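Local coordinates for capsid protein (Infectious hypodermal and hematopoietic necrosis virus, PDB 3N7X) that forms the sixty-copy icosahedral capsid of a shrimp densovirus from a beta-barrel subunit and binds calcium, at residues 68-74 with 178-184; 106-110 with 304-308; 166-171 with 319-323. One frame throughout, in Å; residues are numbered along the deposited sequence.

Contact 1 of 3, residues 68-74 with 178-184; sequences GKNLYCL and PQLVTVQ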
loop_
_atom_site.group_PDB
_atom_site.type_symbol
_atom_site.label_atom_id
_atom_site.label_comp_id
_atom_site.label_asym_id
_atom_site.label_seq_id
_atom_site.Cartn_x
_atom_site.Cartn_y
_atom_site.Cartn_z
ATOM N N GLY A 68 21.668 -98.806 -35.607
ATOM C CA GLY A 68 20.919 -97.583 -35.824
ATOM C C GLY A 68 19.995 -97.711 -37.016
ATOM O O GLY A 68 19.817 -96.759 -37.775
ATOM N N LYS A 69 19.390 -98.882 -37.171
ATOM C CA LYS A 69 18.506 -99.140 -38.302
ATOM C C LYS A 69 17.038 -98.750 -38.125
ATOM O O LYS A 69 16.390 -98.333 -39.087
ATOM C CB LYS A 69 18.587 -100.619 -38.679
ATOM C CG LYS A 69 19.985 -101.092 -39.011
ATOM C CD LYS A 69 20.004 -102.591 -39.280
ATOM C CE LYS A 69 21.393 -103.067 -39.671
ATOM N NZ LYS A 69 21.447 -104.547 -39.827
ATOM N N ASN A 70 16.510 -98.888 -36.910
ATOM C CA ASN A 70 15.106 -98.568 -36.676
ATOM C C ASN A 70 14.822 -97.623 -35.521
ATOM O O ASN A 70 15.638 -97.447 -34.617
ATOM C CB ASN A 70 14.293 -99.846 -36.445
ATOM C CG ASN A 70 14.458 -100.854 -37.558
ATOM O OD1 ASN A 70 15.368 -101.678 -37.524
ATOM N ND2 ASN A 70 13.586 -100.786 -38.560
ATOM N N LEU A 71 13.636 -97.029 -35.568
ATOM C CA LEU A 71 13.157 -96.115 -34.540
ATOM C C LEU A 71 11.645 -96.275 -34.498
ATOM O O LEU A 71 11.027 -96.614 -35.509
ATOM C CB LEU A 71 13.506 -94.664 -34.890
ATOM C CG LEU A 71 14.979 -94.242 -34.839
ATOM C CD1 LEU A 71 15.129 -92.814 -35.359
ATOM C CD2 LEU A 71 15.497 -94.353 -33.411
ATOM N N TYR A 72 11.048 -96.060 -33.332
ATOM C CA TYR A 72 9.603 -96.155 -33.234
ATOM C C TYR A 72 9.077 -94.862 -33.815
ATOM O O TYR A 72 9.673 -93.802 -33.625
ATOM C CB TYR A 72 9.143 -96.264 -31.785
ATOM C CG TYR A 72 9.528 -97.547 -31.104
ATOM C CD1 TYR A 72 10.759 -97.677 -30.463
ATOM C CD2 TYR A 72 8.655 -98.636 -31.088
ATOM C CE1 TYR A 72 11.110 -98.860 -29.816
ATOM C CE2 TYR A 72 8.994 -99.821 -30.447
ATOM C CZ TYR A 72 10.221 -99.929 -29.813
ATOM O OH TYR A 72 10.558 -101.104 -29.175
ATOM N N CYS A 73 7.963 -94.944 -34.529
ATOM C CA CYS A 73 7.375 -93.758 -35.120
ATOM C C CYS A 73 5.986 -93.506 -34.554
ATOM O O CYS A 73 5.220 -94.443 -34.337
ATOM C CB CYS A 73 7.292 -93.918 -36.641
ATOM S SG CYS A 73 6.398 -92.584 -37.485
ATOM N N LEU A 74 5.674 -92.242 -34.291
ATOM C CA LEU A 74 4.354 -91.873 -33.794
ATOM C C LEU A 74 3.779 -90.869 -34.784
ATOM O O LEU A 74 4.094 -89.680 -34.736
ATOM C CB LEU A 74 4.438 -91.250 -32.398
ATOM C CG LEU A 74 3.099 -90.729 -31.852
ATOM C CD1 LEU A 74 2.024 -91.799 -31.959
ATOM C CD2 LEU A 74 3.273 -90.301 -30.408
ATOM N N PRO A 178 3.437 -97.124 -30.860
ATOM C CA PRO A 178 4.127 -96.583 -32.031
ATOM C C PRO A 178 4.885 -97.782 -32.604
ATOM O O PRO A 178 5.406 -98.601 -31.847
ATOM C CB PRO A 178 5.061 -95.544 -31.422
ATOM C CG PRO A 178 4.241 -95.018 -30.276
ATOM C CD PRO A 178 3.664 -96.277 -29.673
ATOM N N GLN A 179 4.942 -97.894 -33.926
ATOM C CA GLN A 179 5.614 -99.027 -34.555
ATOM C C GLN A 179 7.004 -98.701 -35.091
ATOM O O GLN A 179 7.321 -97.542 -35.373
ATOM C CB GLN A 179 4.733 -99.574 -35.679
ATOM C CG GLN A 179 3.374 -100.050 -35.195
ATOM C CD GLN A 179 3.494 -101.145 -34.147
ATOM O OE1 GLN A 179 4.132 -102.171 -34.381
ATOM N NE2 GLN A 179 2.878 -100.934 -32.988
ATOM N N LEU A 180 7.835 -99.730 -35.233
ATOM C CA LEU A 180 9.189 -99.538 -35.734
ATOM C C LEU A 180 9.242 -99.233 -37.224
ATOM O O LEU A 180 8.533 -99.836 -38.030
ATOM C CB LEU A 180 10.050 -100.766 -35.441
ATOM C CG LEU A 180 10.497 -100.975 -33.992
ATOM C CD1 LEU A 180 11.341 -102.239 -33.914
ATOM C CD2 LEU A 180 11.299 -99.766 -33.507
ATOM N N VAL A 181 10.098 -98.283 -37.575
ATOM C CA VAL A 181 10.291 -97.870 -38.957
ATOM C C VAL A 181 11.782 -97.965 -39.251
ATOM O O VAL A 181 12.611 -97.544 -38.442
ATOM C CB VAL A 181 9.815 -96.415 -39.174
ATOM C CG1 VAL A 181 10.239 -95.924 -40.544
ATOM C CG2 VAL A 181 8.302 -96.339 -39.047
ATOM N N THR A 182 12.127 -98.532 -40.399
ATOM C CA THR A 182 13.528 -98.664 -40.763
ATOM C C THR A 182 14.017 -97.348 -41.348
ATOM O O THR A 182 13.567 -96.928 -42.413
ATOM C CB THR A 182 13.729 -99.796 -41.787
ATOM O OG1 THR A 182 13.298 -101.035 -41.211
ATOM C CG2 THR A 182 15.194 -99.915 -42.177
ATOM N N VAL A 183 14.939 -96.699 -40.645
ATOM C CA VAL A 183 15.472 -95.420 -41.093
ATOM C C VAL A 183 16.790 -95.550 -41.860
ATOM O O VAL A 183 17.103 -94.712 -42.703
ATOM C CB VAL A 183 15.663 -94.459 -39.897
ATOM C CG1 VAL A 183 14.324 -94.181 -39.240
ATOM C CG2 VAL A 183 16.606 -95.063 -38.887
ATOM N N GLN A 184 17.554 -96.599 -41.565
ATOM C CA GLN A 184 18.836 -96.854 -42.227
ATOM C C GLN A 184 19.122 -98.342 -42.199
ATOM O O GLN A 184 19.738 -98.841 -41.254
ATOM C CB GLN A 184 19.981 -96.137 -41.512
ATOM C CG GLN A 184 20.299 -94.760 -42.039
ATOM C CD GLN A 184 20.475 -94.745 -43.542
ATOM O OE1 GLN A 184 21.020 -95.688 -44.127
ATOM N NE2 GLN A 184 20.023 -93.666 -44.179
#
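Leu180 lies almost exactly over the Tyr72 ring: its CD2 is 3.5 Å from the ring centroid and only 3° off the normal, a CH-pi contact that forms the apolar centre of this strand pair. Tyr72 illustrates how one residue can join two environments, since its OH is hydrogen-bonded to Asp59 while its ring lies edge-to-face with Phe58. Strands 70-74 and 179-182 are antiparallel neighbours in the sheet corresponding to CHEF of the jelly-roll beta barrel of parvovirus capsids; strand 264-268 lies beyond the first, while strand 179-182 and, beyond it, strand 161-164 extend the sheet. Pro178 extends the apolar patch, its CB 4.2 Å from Tyr72 CB. Through the same sheet but on its other face, Cys73 CB meets Val181 CG2 at 3.6 Å, and Leu71 CD1 reaches Val183 CG1 at 4.2 Å.

The backbone ladder sets this register. Leu71 and Val181 are a hydrogen-bonded pair, with Leu71 N to Val181 O at 3.1 Å and Val181 N to Leu71 O at 2.8 Å; Cys73 N adds a bond to Gln179 O at 2.8 Å. The opposite end, at Asn70, is more polar. Asn70 and Thr182, a non-hydrogen-bonded pair, are linked through a weak hydrogen bond from Asn70 ND2 to Thr182 OG1 (2.7 Å). Just beyond the paired strands, in a bulge-like arrangement, Lys69 O accepts hydrogen bonds from both Val183 N at 2.7 Å and Gln184 N at 3.2 Å.

Contact 2 of 3, residues 106-110 with 304-308; sequences MKTYG and ASLGM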
loop_
_atom_site.group_PDB
_atom_site.type_symbol
_atom_site.label_atom_id
_atom_site.label_comp_id
_atom_site.label_asym_id
_atom_site.label_seq_id
_atom_site.Cartn_x
_atom_site.Cartn_y
_atom_site.Cartn_z
ATOM N N MET A 106 -20.025 -86.580 -41.828
ATOM C CA MET A 106 -18.671 -86.225 -42.244
ATOM C C MET A 106 -18.469 -86.594 -43.695
ATOM O O MET A 106 -18.070 -85.774 -44.516
ATOM C CB MET A 106 -17.632 -87.018 -41.471
ATOM C CG MET A 106 -17.392 -86.600 -40.072
ATOM S SD MET A 106 -16.172 -87.743 -39.429
ATOM C CE MET A 106 -14.704 -87.274 -40.380
ATOM N N LYS A 107 -18.715 -87.866 -43.972
ATOM C CA LYS A 107 -18.546 -88.430 -45.293
ATOM C C LYS A 107 -19.218 -87.624 -46.385
ATOM O O LYS A 107 -18.615 -87.333 -47.415
ATOM C CB LYS A 107 -19.099 -89.856 -45.316
ATOM C CG LYS A 107 -19.059 -90.510 -46.693
ATOM C CD LYS A 107 -19.839 -91.820 -46.722
ATOM C CE LYS A 107 -21.315 -91.592 -46.401
ATOM N NZ LYS A 107 -22.128 -92.850 -46.456
ATOM N N THR A 108 -20.467 -87.254 -46.153
ATOM C CA THR A 108 -21.227 -86.534 -47.156
ATOM C C THR A 108 -21.101 -85.021 -47.205
ATOM O O THR A 108 -21.031 -84.442 -48.286
ATOM C CB THR A 108 -22.716 -86.870 -47.025
ATOM O OG1 THR A 108 -22.889 -88.290 -47.116
ATOM C CG2 THR A 108 -23.514 -86.187 -48.124
ATOM N N TYR A 109 -21.066 -84.371 -46.052
ATOM C CA TYR A 109 -21.021 -82.921 -46.052
ATOM C C TYR A 109 -19.694 -82.240 -45.766
ATOM O O TYR A 109 -19.574 -81.034 -45.952
ATOM C CB TYR A 109 -22.118 -82.407 -45.125
ATOM C CG TYR A 109 -23.481 -82.859 -45.605
ATOM C CD1 TYR A 109 -24.071 -82.272 -46.727
ATOM C CD2 TYR A 109 -24.143 -83.930 -44.998
ATOM C CE1 TYR A 109 -25.280 -82.741 -47.236
ATOM C CE2 TYR A 109 -25.358 -84.410 -45.506
ATOM C CZ TYR A 109 -25.916 -83.809 -46.626
ATOM O OH TYR A 109 -27.099 -84.274 -47.153
ATOM N N GLY A 110 -18.697 -82.995 -45.320
ATOM C CA GLY A 110 -17.400 -82.384 -45.085
ATOM C C GLY A 110 -16.972 -82.112 -43.658
ATOM O O GLY A 110 -17.798 -81.966 -42.750
ATOM N N ALA A 304 -30.603 -84.937 -50.039
ATOM C CA ALA A 304 -29.173 -84.736 -49.865
ATOM C C ALA A 304 -28.810 -83.808 -51.027
ATOM O O ALA A 304 -29.274 -84.000 -52.156
ATOM C CB ALA A 304 -28.435 -86.056 -49.991
ATOM N N SER A 305 -28.009 -82.788 -50.768
ATOM C CA SER A 305 -27.649 -81.884 -51.849
ATOM C C SER A 305 -26.526 -82.484 -52.699
ATOM O O SER A 305 -26.133 -83.630 -52.494
ATOM C CB SER A 305 -27.223 -80.543 -51.261
ATOM O OG SER A 305 -26.312 -80.734 -50.195
ATOM N N LEU A 306 -26.021 -81.715 -53.656
ATOM C CA LEU A 306 -24.939 -82.180 -54.518
ATOM C C LEU A 306 -23.861 -81.119 -54.647
ATOM O O LEU A 306 -22.741 -81.400 -55.073
ATOM C CB LEU A 306 -25.471 -82.508 -55.906
ATOM C CG LEU A 306 -26.418 -83.701 -55.995
ATOM C CD1 LEU A 306 -26.994 -83.769 -57.400
ATOM C CD2 LEU A 306 -25.675 -84.989 -55.642
ATOM N N GLY A 307 -24.220 -79.898 -54.271
ATOM C CA GLY A 307 -23.300 -78.785 -54.366
ATOM C C GLY A 307 -21.941 -78.994 -53.734
ATOM O O GLY A 307 -20.940 -78.501 -54.254
ATOM N N MET A 308 -21.890 -79.725 -52.626
ATOM C CA MET A 308 -20.619 -79.941 -51.949
ATOM C C MET A 308 -19.569 -80.589 -52.851
ATOM O O MET A 308 -18.371 -80.502 -52.578
ATOM C CB MET A 308 -20.814 -80.770 -50.669
ATOM C CG MET A 308 -21.058 -82.257 -50.871
ATOM S SD MET A 308 -22.684 -82.667 -51.536
ATOM C CE MET A 308 -23.705 -82.387 -50.109
#
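Met308 shows how a flexible thioether side chain can be fitted to the end of a helix. With chi1 at 75° (p), chi2 at -72° (m) and chi3 at -74° (m), it is folded rather than extended, so that its CG lies 3.4 Å from Thr108 O while its terminal CE approaches Tyr109 CE1 to 3.3 Å. The same methyl also lies 4.3 Å from Thr108 CG2. Tyr109, in the m rotamer, carries its ring across to the loop although its CA-to-CB bond points sideways: Ser305 OG sits at the ring edge, 3.7 Å from CE1, and Tyr109 OH passes 3.4 Å from Ala304 CA.

These residues join the last turn of helix 97-109 to the loop that follows strand 281-296 of the capsid beta barrel. Gly110 closes the helix, its N bonded to Met106 O at 3.0 Å. Its positive phi of 105° would jam a side chain against the preceding carbonyl, and the chain then runs directly into strand 111-131.

No hydrogen bond crosses between the two segments. The polar tip of Tyr109 instead bonds to Gln97 of one neighbouring subunit, whose Met101 also packs on Tyr109. The loop meets a different neighbouring subunit, where Leu306, whose CA-to-CB bond points away from the helix end, packs on Asn160 of that chain and Ser305 on its Gly157.

Contact 3 of 3, residues 166-171 with 319-323; sequences ETDVTL and QLNKC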
loop_
_atom_site.group_PDB
_atom_site.type_symbol
_atom_site.label_atom_id
_atom_site.label_comp_id
_atom_site.label_asym_id
_atom_site.label_seq_id
_atom_site.Cartn_x
_atom_site.Cartn_y
_atom_site.Cartn_z
ATOM N N GLU A 166 8.136 -104.215 -40.075
ATOM C CA GLU A 166 7.241 -105.301 -40.449
ATOM C C GLU A 166 6.242 -104.698 -41.409
ATOM O O GLU A 166 5.624 -103.681 -41.107
ATOM C CB GLU A 166 6.515 -105.840 -39.232
ATOM C CG GLU A 166 7.454 -106.330 -38.178
ATOM C CD GLU A 166 6.739 -107.119 -37.122
ATOM O OE1 GLU A 166 5.774 -106.578 -36.528
ATOM O OE2 GLU A 166 7.142 -108.282 -36.890
ATOM N N THR A 167 6.063 -105.324 -42.559
ATOM C CA THR A 167 5.154 -104.772 -43.552
ATOM C C THR A 167 3.711 -105.238 -43.487
ATOM O O THR A 167 2.930 -104.992 -44.403
ATOM C CB THR A 167 5.695 -105.040 -44.945
ATOM O OG1 THR A 167 6.113 -106.410 -45.014
ATOM C CG2 THR A 167 6.891 -104.096 -45.250
ATOM N N ASP A 168 3.349 -105.893 -42.400
ATOM C CA ASP A 168 1.991 -106.377 -42.247
ATOM C C ASP A 168 1.345 -105.729 -41.033
ATOM O O ASP A 168 0.427 -106.295 -40.428
ATOM C CB ASP A 168 1.996 -107.895 -42.073
ATOM C CG ASP A 168 2.900 -108.350 -40.930
ATOM O OD1 ASP A 168 2.683 -109.469 -40.407
ATOM O OD2 ASP A 168 3.831 -107.592 -40.560
ATOM N N VAL A 169 1.824 -104.547 -40.672
ATOM C CA VAL A 169 1.281 -103.848 -39.518
ATOM C C VAL A 169 -0.171 -103.401 -39.758
ATOM O O VAL A 169 -0.531 -102.984 -40.856
ATOM C CB VAL A 169 2.171 -102.637 -39.156
ATOM C CG1 VAL A 169 2.223 -101.667 -40.317
ATOM C CG2 VAL A 169 1.655 -101.967 -37.899
ATOM N N THR A 170 -1.000 -103.504 -38.722
ATOM C CA THR A 170 -2.412 -103.130 -38.809
ATOM C C THR A 170 -2.713 -101.852 -38.035
ATOM O O THR A 170 -1.894 -101.391 -37.239
ATOM C CB THR A 170 -3.309 -104.218 -38.203
ATOM O OG1 THR A 170 -3.090 -104.271 -36.787
ATOM C CG2 THR A 170 -2.993 -105.574 -38.810
ATOM N N LEU A 171 -3.896 -101.288 -38.257
ATOM C CA LEU A 171 -4.281 -100.087 -37.538
ATOM C C LEU A 171 -4.300 -100.377 -36.036
ATOM O O LEU A 171 -3.896 -99.538 -35.225
ATOM C CB LEU A 171 -5.662 -99.605 -37.982
ATOM C CG LEU A 171 -6.230 -98.449 -37.147
ATOM C CD1 LEU A 171 -5.259 -97.287 -37.169
ATOM C CD2 LEU A 171 -7.594 -98.022 -37.682
ATOM N N GLN A 319 -0.176 -95.401 -46.264
ATOM C CA GLN A 319 -0.335 -96.833 -46.050
ATOM C C GLN A 319 0.149 -97.183 -44.656
ATOM O O GLN A 319 1.107 -96.595 -44.160
ATOM C CB GLN A 319 0.460 -97.638 -47.084
ATOM C CG GLN A 319 0.082 -97.351 -48.524
ATOM C CD GLN A 319 0.759 -96.098 -49.065
ATOM O OE1 GLN A 319 0.237 -95.434 -49.965
ATOM N NE2 GLN A 319 1.935 -95.777 -48.528
ATOM N N LEU A 320 -0.516 -98.146 -44.030
ATOM C CA LEU A 320 -0.158 -98.581 -42.689
ATOM C C LEU A 320 1.305 -99.012 -42.523
ATOM O O LEU A 320 1.839 -98.961 -41.414
ATOM C CB LEU A 320 -1.082 -99.726 -42.261
ATOM C CG LEU A 320 -2.391 -99.431 -41.513
ATOM C CD1 LEU A 320 -2.691 -97.946 -41.481
ATOM C CD2 LEU A 320 -3.520 -100.204 -42.171
ATOM N N ASN A 321 1.955 -99.432 -43.609
ATOM C CA ASN A 321 3.350 -99.877 -43.530
ATOM C C ASN A 321 4.337 -98.892 -44.133
ATOM O O ASN A 321 5.484 -99.248 -44.428
ATOM C CB ASN A 321 3.527 -101.233 -44.217
ATOM C CG ASN A 321 3.155 -101.199 -45.694
ATOM O OD1 ASN A 321 2.998 -100.129 -46.288
ATOM N ND2 ASN A 321 3.025 -102.376 -46.295
ATOM N N LYS A 322 3.886 -97.657 -44.323
ATOM C CA LYS A 322 4.737 -96.618 -44.888
ATOM C C LYS A 322 4.789 -95.393 -43.986
ATOM O O LYS A 322 3.889 -95.151 -43.179
ATOM C CB LYS A 322 4.232 -96.195 -46.268
ATOM C CG LYS A 322 4.301 -97.274 -47.317
ATOM C CD LYS A 322 5.727 -97.659 -47.634
ATOM C CE LYS A 322 5.741 -98.827 -48.607
ATOM N NZ LYS A 322 7.120 -99.280 -48.929
ATOM N N CYS A 323 5.854 -94.621 -44.146
ATOM C CA CYS A 323 6.056 -93.411 -43.373
ATOM C C CYS A 323 6.523 -92.312 -44.320
ATOM O O CYS A 323 7.591 -92.418 -44.926
ATOM C CB CYS A 323 7.108 -93.669 -42.296
ATOM S SG CYS A 323 7.731 -92.196 -41.469
#
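A beta turn at the start of a strand meets a connecting loop here. Residues 319-322 form a type I beta turn, closed by Lys322 N to Gln319 O at 3.0 Å, which leads into strand 322-324, at the edge of the barrel sheet beside strand 161-164. Facing it, residues 166-171 run as a loop from strand 161-164 to helix 171-176, with Thr170 as the N-cap, its OG1 hydrogen-bonded to Lys173 N. The backbones are nearest at Thr167 and Asn321, whose CA atoms are 5.2 Å apart.

The two central residues of the turn supply the contact. Asn321 points toward the loop and donates from ND2 to Thr167 O, 3.2 Å away and nearly straight at 165°. Leu320 covers the helix start, its CG 4.0 Å from Leu171 N, and its CB lies 4.3 Å from Val169 CG1. Val169 CG1 is also unusually close to Leu320 O, at 2.9 Å; the hydrogen bond to that oxygen comes from Trp174 NE1.

One side-chain-to-backbone hydrogen bond, one apolar pair and aliphatic groups lying against backbone atoms imply a join that relies on close fit and an amide meeting a carbonyl, without charge pairing.

Contacts 1 and 3 belong to one region, their centres 12 Å apart and both reaching the same sheet. Contact 1 is buried in the middle of it and rests on a repeating backbone ladder, whereas contact 3 is a surface join of turn to loop at the sheet's outer strand. They touch directly, through Gln179 CG and Val169 CG2 at 3.7 Å and through Cys73 SG and Cys323 SG at 4.2 Å. Contact 2 stands about 39 Å from contact 1, centre to centre, and across the middle of the chain from it. It too is buried, but partly by other subunits, which reach neither of the other contacts, and it alone lacks a hydrogen bond between its segments.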